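Local structure of universal stress protein (Mycobacterium smegmatis, 5AHW) at residues Ser2-Ser14 with Leu99-Val112. The protein binds cyclic AMP in its nucleotide pocket and, as a dimeric member of the universal stress protein family, probably takes part in cAMP-linked signalling. Residues are numbered along the deposited sequence; the frame is centred on the assembly and turned at random.
Sequences SAYQTVVVGTDGS and LVELADEVKADLLV. With CMP (adenosine-3',5'-cyclic-monophosphate), chain K.
With CG anti to the carbonyl carbon (chi1 -58°), the carboxylate of Asp109 swings across to the backbone of Gln5 and Thr6, while Val8, its CG1 anti to the backbone N (chi1 175°), sends CG1 toward Leu102 of helix 99-105 and Leu111, and CG2 toward the turn after the helix. A single carboxylate oxygen takes both amides: Gln5 N, 2.7 Å from Asp109 OD2, comes from above the carboxylate plane, and Thr6 N, 2.8 Å from the same OD2, is met by that oxygen's anti lone pair. Thr6 O returns the grip by accepting Asp109 N at 2.9 Å, so the lead-in to strand 6-10 is pinned from both directions. From there the two strands run parallel, Val8 N giving to Leu110 O, Val112 N to Val8 O, and Gly10 N to Val112 O. Beside this ladder the Tyr4 ring takes Leu110 CB over the centre of one face, 4.0 Å from the centroid, in a CH-pi contact; its OH bonds to Asp140. Val8 CG1 lies 3.6 Å from Leu111 CD1, whereas CG2 rests on Ala108 CB and Val106 CG2. A Schellman motif with Lys107 at C-prime ends the helix. At the far end Leu99 CD2 packs 3.6 Å from Gly10 CA, and Gly10 O accepts the ribose O2' of cAMP. Strand 6-10 is the middle strand of the parallel 3-2-1-4-5 sheet, between 34-41 and 110-114; helix 95-105 packs on the face bearing Val8 and helix 15-31 covers Val9 on the other, as in the Rossmann-like alpha/beta fold of universal stress proteins.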
loop_
_atom_site.group_PDB
_atom_site.type_symbol
_atom_site.label_atom_id
_atom_site.label_comp_id
_atom_site.label_asym_id
_atom_site.label_seq_id
_atom_site.Cartn_x
_atom_site.Cartn_y
_atom_site.Cartn_z
ATOM N N SER B 2 0.161 0.892 -15.824
ATOM C CA SER B 2 1.660 0.707 -15.842
ATOM C C SER B 2 2.117 -0.283 -14.747
ATOM O O SER B 2 2.242 0.087 -13.601
ATOM C CB SER B 2 2.345 2.070 -15.658
ATOM O OG SER B 2 3.741 1.963 -15.845
ATOM N N ALA B 3 2.378 -1.528 -15.095
ATOM C CA ALA B 3 2.604 -2.543 -14.088
ATOM C C ALA B 3 3.881 -2.355 -13.209
ATOM O O ALA B 3 4.962 -1.939 -13.655
ATOM C CB ALA B 3 2.567 -3.929 -14.725
ATOM N N TYR B 4 3.720 -2.616 -11.931
ATOM C CA TYR B 4 4.850 -2.688 -11.048
ATOM C C TYR B 4 5.875 -3.702 -11.642
ATOM O O TYR B 4 5.511 -4.857 -11.920
ATOM C CB TYR B 4 4.382 -3.124 -9.647
ATOM C CG TYR B 4 3.525 -2.121 -8.867
ATOM C CD1 TYR B 4 3.717 -0.742 -8.969
ATOM C CD2 TYR B 4 2.553 -2.557 -7.962
ATOM C CE1 TYR B 4 2.967 0.154 -8.211
ATOM C CE2 TYR B 4 1.832 -1.647 -7.178
ATOM C CZ TYR B 4 2.053 -0.306 -7.287
ATOM O OH TYR B 4 1.307 0.598 -6.539
ATOM N N GLN B 5 7.123 -3.251 -11.809
ATOM C CA GLN B 5 8.239 -4.072 -12.271
ATOM C C GLN B 5 9.146 -4.526 -11.106
ATOM O O GLN B 5 9.808 -5.580 -11.165
ATOM C CB GLN B 5 9.109 -3.271 -13.273
ATOM C CG GLN B 5 8.422 -2.726 -14.542
ATOM C CD GLN B 5 9.435 -2.255 -15.629
ATOM O OE1 GLN B 5 10.053 -1.210 -15.498
ATOM N NE2 GLN B 5 9.597 -3.046 -16.690
ATOM N N THR B 6 9.200 -3.726 -10.053
ATOM C CA THR B 6 10.154 -3.978 -8.973
ATOM C C THR B 6 9.534 -3.657 -7.621
ATOM O O THR B 6 9.223 -2.530 -7.346
ATOM C CB THR B 6 11.442 -3.143 -9.183
ATOM O OG1 THR B 6 12.049 -3.457 -10.446
ATOM C CG2 THR B 6 12.463 -3.448 -8.094
ATOM N N VAL B 7 9.376 -4.663 -6.790
ATOM C CA VAL B 7 8.712 -4.491 -5.507
ATOM C C VAL B 7 9.741 -4.787 -4.415
ATOM O O VAL B 7 10.445 -5.772 -4.488
ATOM C CB VAL B 7 7.575 -5.467 -5.361
ATOM C CG1 VAL B 7 6.917 -5.329 -4.032
ATOM C CG2 VAL B 7 6.523 -5.280 -6.450
ATOM N N VAL B 8 9.814 -3.916 -3.437
ATOM C CA VAL B 8 10.658 -4.106 -2.287
ATOM C C VAL B 8 9.841 -4.361 -1.036
ATOM O O VAL B 8 8.937 -3.599 -0.756
ATOM C CB VAL B 8 11.521 -2.860 -2.040
ATOM C CG1 VAL B 8 12.303 -3.037 -0.741
ATOM C CG2 VAL B 8 12.566 -2.692 -3.170
ATOM N N VAL B 9 10.184 -5.419 -0.302
ATOM C CA VAL B 9 9.511 -5.762 0.931
ATOM C C VAL B 9 10.511 -5.895 2.039
ATOM O O VAL B 9 11.577 -6.471 1.872
ATOM C CB VAL B 9 8.585 -7.012 0.827
ATOM C CG1 VAL B 9 9.321 -8.332 0.490
ATOM C CG2 VAL B 9 7.747 -7.172 2.115
ATOM N N GLY B 10 10.166 -5.303 3.180
ATOM C CA GLY B 10 10.988 -5.326 4.381
ATOM C C GLY B 10 10.467 -6.352 5.340
ATOM O O GLY B 10 9.272 -6.401 5.597
ATOM N N THR B 11 11.352 -7.242 5.785
ATOM C CA THR B 11 11.056 -8.163 6.865
ATOM C C THR B 11 12.108 -8.126 7.974
ATOM O O THR B 11 13.284 -8.069 7.661
ATOM C CB THR B 11 10.911 -9.614 6.375
ATOM O OG1 THR B 11 10.696 -10.482 7.513
ATOM C CG2 THR B 11 12.070 -10.080 5.626
ATOM N N ASP B 12 11.683 -8.132 9.244
ATOM C CA ASP B 12 12.577 -8.346 10.401
ATOM C C ASP B 12 12.510 -9.781 10.975
ATOM O O ASP B 12 13.004 -10.043 12.060
ATOM C CB ASP B 12 12.280 -7.386 11.523
ATOM C CG ASP B 12 10.882 -7.559 12.032
ATOM O OD1 ASP B 12 10.096 -8.250 11.324
ATOM O OD2 ASP B 12 10.553 -6.966 13.069
ATOM N N GLY B 13 11.922 -10.711 10.248
ATOM C CA GLY B 13 11.784 -12.057 10.757
ATOM C C GLY B 13 10.547 -12.310 11.600
ATOM O O GLY B 13 10.274 -13.451 11.959
ATOM N N SER B 14 9.828 -11.246 11.951
ATOM C CA SER B 14 8.577 -11.380 12.676
ATOM C C SER B 14 7.515 -12.073 11.848
ATOM O O SER B 14 7.522 -11.880 10.640
ATOM C CB SER B 14 8.061 -10.009 13.150
ATOM O OG SER B 14 7.674 -9.209 12.061
ATOM N N LEU B 99 15.268 0.758 3.968
ATOM C CA LEU B 99 14.183 0.459 3.010
ATOM C C LEU B 99 13.996 1.608 2.010
ATOM O O LEU B 99 13.945 1.371 0.793
ATOM C CB LEU B 99 12.860 0.150 3.697
ATOM C CG LEU B 99 12.892 -1.133 4.495
ATOM C CD1 LEU B 99 11.703 -1.255 5.444
ATOM C CD2 LEU B 99 12.893 -2.331 3.580
ATOM N N VAL B 100 13.999 2.844 2.490
ATOM C CA VAL B 100 13.858 3.997 1.582
ATOM C C VAL B 100 15.019 4.158 0.665
ATOM O O VAL B 100 14.871 4.363 -0.557
ATOM C CB VAL B 100 13.607 5.271 2.348
ATOM C CG1 VAL B 100 13.493 6.427 1.396
ATOM C CG2 VAL B 100 12.274 5.114 3.103
ATOM N N GLU B 101 16.200 4.009 1.205
ATOM C CA GLU B 101 17.356 4.105 0.312
ATOM C C GLU B 101 17.410 2.993 -0.714
ATOM O O GLU B 101 17.792 3.237 -1.853
ATOM C CB GLU B 101 18.660 4.158 1.106
ATOM C CG GLU B 101 18.721 5.400 1.984
ATOM C CD GLU B 101 19.921 5.457 2.926
ATOM O OE1 GLU B 101 20.868 4.603 2.831
ATOM O OE2 GLU B 101 19.849 6.376 3.800
ATOM N N LEU B 102 17.058 1.778 -0.310
ATOM C CA LEU B 102 17.128 0.650 -1.219
ATOM C C LEU B 102 16.173 0.889 -2.359
ATOM O O LEU B 102 16.447 0.638 -3.497
ATOM C CB LEU B 102 16.826 -0.674 -0.503
ATOM C CG LEU B 102 16.555 -1.912 -1.356
ATOM C CD1 LEU B 102 17.776 -2.218 -2.229
ATOM C CD2 LEU B 102 16.269 -3.079 -0.465
ATOM N N ALA B 103 15.041 1.427 -2.021
ATOM C CA ALA B 103 13.998 1.661 -2.983
ATOM C C ALA B 103 14.377 2.712 -4.036
ATOM O O ALA B 103 14.112 2.493 -5.251
ATOM C CB ALA B 103 12.721 2.033 -2.253
ATOM N N ASP B 104 14.992 3.824 -3.603
ATOM C CA ASP B 104 15.614 4.756 -4.517
ATOM C C ASP B 104 16.677 4.123 -5.414
ATOM O O ASP B 104 16.726 4.418 -6.631
ATOM C CB ASP B 104 16.298 5.900 -3.773
ATOM C CG ASP B 104 15.325 6.898 -3.234
ATOM O OD1 ASP B 104 14.123 6.771 -3.528
ATOM O OD2 ASP B 104 15.770 7.826 -2.515
ATOM N N GLU B 105 17.534 3.297 -4.813
ATOM C CA GLU B 105 18.677 2.669 -5.513
ATOM C C GLU B 105 18.158 1.753 -6.610
ATOM O O GLU B 105 18.680 1.784 -7.679
ATOM C CB GLU B 105 19.575 1.870 -4.519
ATOM C CG GLU B 105 20.795 1.141 -5.082
ATOM C CD GLU B 105 21.038 -0.274 -4.495
ATOM O OE1 GLU B 105 21.099 -0.413 -3.243
ATOM O OE2 GLU B 105 21.182 -1.260 -5.282
ATOM N N VAL B 106 17.124 0.940 -6.359
ATOM C CA VAL B 106 16.680 -0.014 -7.365
ATOM C C VAL B 106 15.501 0.490 -8.186
ATOM O O VAL B 106 14.935 -0.230 -9.016
ATOM C CB VAL B 106 16.434 -1.389 -6.752
ATOM C CG1 VAL B 106 17.666 -1.777 -5.945
ATOM C CG2 VAL B 106 15.126 -1.424 -5.914
ATOM N N LYS B 107 15.170 1.761 -8.000
ATOM C CA LYS B 107 14.076 2.380 -8.728
ATOM C C LYS B 107 12.781 1.591 -8.507
ATOM O O LYS B 107 12.055 1.252 -9.441
ATOM C CB LYS B 107 14.455 2.532 -10.188
ATOM C CG LYS B 107 15.615 3.530 -10.334
ATOM C CD LYS B 107 16.120 3.717 -11.781
ATOM C CE LYS B 107 17.542 4.333 -11.770
ATOM N NZ LYS B 107 18.412 3.765 -12.856
ATOM N N ALA B 108 12.486 1.310 -7.251
ATOM C CA ALA B 108 11.345 0.443 -6.933
ATOM C C ALA B 108 10.026 1.130 -7.294
ATOM O O ALA B 108 9.907 2.320 -7.177
ATOM C CB ALA B 108 11.343 0.122 -5.472
ATOM N N ASP B 109 9.056 0.369 -7.763
ATOM C CA ASP B 109 7.761 0.896 -8.108
ATOM C C ASP B 109 6.896 0.791 -6.883
ATOM O O ASP B 109 5.895 1.497 -6.761
ATOM C CB ASP B 109 7.140 0.032 -9.204
ATOM C CG ASP B 109 7.988 -0.040 -10.413
ATOM O OD1 ASP B 109 8.227 1.036 -10.977
ATOM O OD2 ASP B 109 8.448 -1.131 -10.797
ATOM N N LEU B 110 7.237 -0.126 -5.989
ATOM C CA LEU B 110 6.462 -0.276 -4.768
ATOM C C LEU B 110 7.318 -0.798 -3.611
ATOM O O LEU B 110 8.151 -1.694 -3.761
ATOM C CB LEU B 110 5.316 -1.252 -5.025
ATOM C CG LEU B 110 4.427 -1.655 -3.840
ATOM C CD1 LEU B 110 3.517 -0.496 -3.508
ATOM C CD2 LEU B 110 3.624 -2.913 -4.133
ATOM N N LEU B 111 7.046 -0.258 -2.452
ATOM C CA LEU B 111 7.676 -0.672 -1.232
ATOM C C LEU B 111 6.610 -1.205 -0.264
ATOM O O LEU B 111 5.609 -0.558 -0.035
ATOM C CB LEU B 111 8.326 0.596 -0.689
ATOM C CG LEU B 111 9.126 0.555 0.569
ATOM C CD1 LEU B 111 9.974 -0.714 0.721
ATOM C CD2 LEU B 111 9.965 1.797 0.442
ATOM N N VAL B 112 6.801 -2.400 0.281
ATOM C CA VAL B 112 5.825 -3.024 1.111
ATOM C C VAL B 112 6.355 -3.201 2.541
ATOM O O VAL B 112 7.474 -3.695 2.784
ATOM C CB VAL B 112 5.497 -4.394 0.523
ATOM C CG1 VAL B 112 4.382 -5.100 1.301
ATOM C CG2 VAL B 112 5.074 -4.227 -0.922
HETATM P P CMP K . 5.480 -5.862 10.458
HETATM O O1P CMP K . 4.220 -6.604 10.026
HETATM O O2P CMP K . 6.164 -6.594 11.517
HETATM O "O5'" CMP K . 5.255 -4.337 10.798
HETATM C "C5'" CMP K . 6.273 -3.306 10.783
HETATM C "C4'" CMP K . 7.081 -3.524 9.535
HETATM O "O4'" CMP K . 8.244 -2.718 9.455
HETATM C "C3'" CMP K . 7.603 -4.904 9.389
HETATM O "O3'" CMP K . 6.500 -5.778 9.196
HETATM C "C2'" CMP K . 8.606 -4.750 8.236
HETATM O "O2'" CMP K . 7.993 -4.674 6.942
HETATM C "C1'" CMP K . 9.190 -3.377 8.606
HETATM N N9 CMP K . 10.447 -3.633 9.351
HETATM C C8 CMP K . 10.627 -3.595 10.685
HETATM N N7 CMP K . 11.879 -3.953 11.010
HETATM C C5 CMP K . 12.515 -4.205 9.890
HETATM C C6 CMP K . 13.884 -4.593 9.505
HETATM N N6 CMP K . 14.799 -4.779 10.446
HETATM N N1 CMP K . 14.165 -4.761 8.205
HETATM C C2 CMP K . 13.257 -4.582 7.240
HETATM N N3 CMP K . 11.980 -4.240 7.511
HETATM C C4 CMP K . 11.571 -4.036 8.790
#